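Local atomic coordinates of NAD-dependent epimerase/dehydratase (PDB entry 3DHN), a protein that probably binds NAD or NADP through a Rossmann-type domain and is a putative epimerase or oxidoreductase. Residues 22-25 with 30-33. Numbering follows the deposited sequence.
Sequences NEAL and EVTA
Val31 of segment 30-33, on strand 30-34, meets segment 22-25, the last turn of helix 14-25, and it touches both Ala24 and Leu25. Following the strand from its start, at Glu30 the CA atoms of the segments are nearest, 6.8 Å from Glu30 CA to Leu25 CA, yet the Glu30 side chain leaves on the side away from the helix. Its backbone is hydrogen-bonded to Ile7 of strand 6-10 and to Lys5 just before that strand.

At Val31 the CB points to the helix and the contact is made by one branch of the fork. With CG1 anti to the backbone N (chi1 -170°), CG2 lies anti to the carbonyl carbon and is the methyl that touches both helix residues, Ala24 CB and Leu25 CD2 lying in directions roughly at right angles from it. It sits 4.0 Å from Ala24 CB, which faces the strand directly. From Leu25 the CD2 methyl arrives at 3.8 Å from the same CG2, and this CD2 also lies 4.1 Å from Val31 CB. Leu25 does not aim its CB at the strand; the CD2 end of its branched tip closes the distance, and the two side chains run at a slant to one another. These separations are ordinary van der Waals distances, no hydrogen bond links the segments, and nearly all of the 110 Å² buried comes from Ala24, Leu25 and Val31.

Thr32 is turned to strand 48-51, touching Lys49 and Lys51, while Ala33 packs on Ala12. Around the contact, Ile7 and Leu9 also touch Val31, and Ile202 of helix 194-206 touches Ala24. Helix 14-25 is thereby packed against strand 30-34 within the beta-alpha-beta crossover 6-10, 14-25, 30-34, the opening unit of a Rossmann fold.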
# COMPACT_ATOMS: atom_id res chain seq x y z
N ASN A 22 -2.53 2.41 -13.08
CA ASN A 22 -1.99 2.20 -14.42
C ASN A 22 -1.26 0.86 -14.57
O ASN A 22 -1.40 0.18 -15.59
CB ASN A 22 -1.06 3.36 -14.79
CG ASN A 22 -1.80 4.68 -14.92
OD1 ASN A 22 -1.43 5.68 -14.29
ND2 ASN A 22 -2.84 4.69 -15.73
N GLU A 23 -0.47 0.50 -13.56
CA GLU A 23 0.27 -0.76 -13.59
C GLU A 23 -0.65 -1.97 -13.64
O GLU A 23 -0.36 -2.95 -14.33
CB GLU A 23 1.19 -0.85 -12.37
CG GLU A 23 1.96 -2.16 -12.24
CD GLU A 23 3.12 -2.27 -13.21
OE1 GLU A 23 3.65 -1.23 -13.64
OE2 GLU A 23 3.52 -3.41 -13.53
N ALA A 24 -1.77 -1.92 -12.92
CA ALA A 24 -2.72 -3.03 -12.90
C ALA A 24 -3.49 -3.17 -14.22
O ALA A 24 -3.72 -4.29 -14.70
CB ALA A 24 -3.69 -2.86 -11.75
N LEU A 25 -3.90 -2.05 -14.80
CA LEU A 25 -4.64 -2.10 -16.06
C LEU A 25 -3.73 -2.59 -17.18
O LEU A 25 -4.13 -3.41 -18.01
CB LEU A 25 -5.21 -0.72 -16.41
CG LEU A 25 -6.28 -0.19 -15.45
CD1 LEU A 25 -6.49 1.30 -15.71
CD2 LEU A 25 -7.58 -0.97 -15.64
N GLU A 30 -9.00 -6.32 -14.24
CA GLU A 30 -10.25 -5.57 -14.31
C GLU A 30 -10.28 -4.82 -12.99
O GLU A 30 -10.33 -5.43 -11.92
CB GLU A 30 -11.43 -6.53 -14.46
CG GLU A 30 -11.20 -7.53 -15.58
CD GLU A 30 -12.42 -7.75 -16.45
OE1 GLU A 30 -13.29 -8.56 -16.07
OE2 GLU A 30 -12.51 -7.10 -17.51
N VAL A 31 -10.25 -3.49 -13.05
CA VAL A 31 -10.17 -2.70 -11.84
C VAL A 31 -11.31 -1.75 -11.51
O VAL A 31 -11.85 -1.07 -12.39
CB VAL A 31 -8.86 -1.85 -11.85
CG1 VAL A 31 -8.62 -1.21 -10.49
CG2 VAL A 31 -7.68 -2.72 -12.26
N THR A 32 -11.68 -1.71 -10.24
CA THR A 32 -12.69 -0.79 -9.76
C THR A 32 -11.92 0.18 -8.87
O THR A 32 -11.52 -0.16 -7.75
CB THR A 32 -13.78 -1.48 -8.92
OG1 THR A 32 -14.51 -2.40 -9.75
CG2 THR A 32 -14.76 -0.45 -8.37
N ALA A 33 -11.69 1.39 -9.38
CA ALA A 33 -10.96 2.41 -8.64
C ALA A 33 -11.92 3.25 -7.81
O ALA A 33 -12.92 3.73 -8.33
CB ALA A 33 -10.18 3.29 -9.60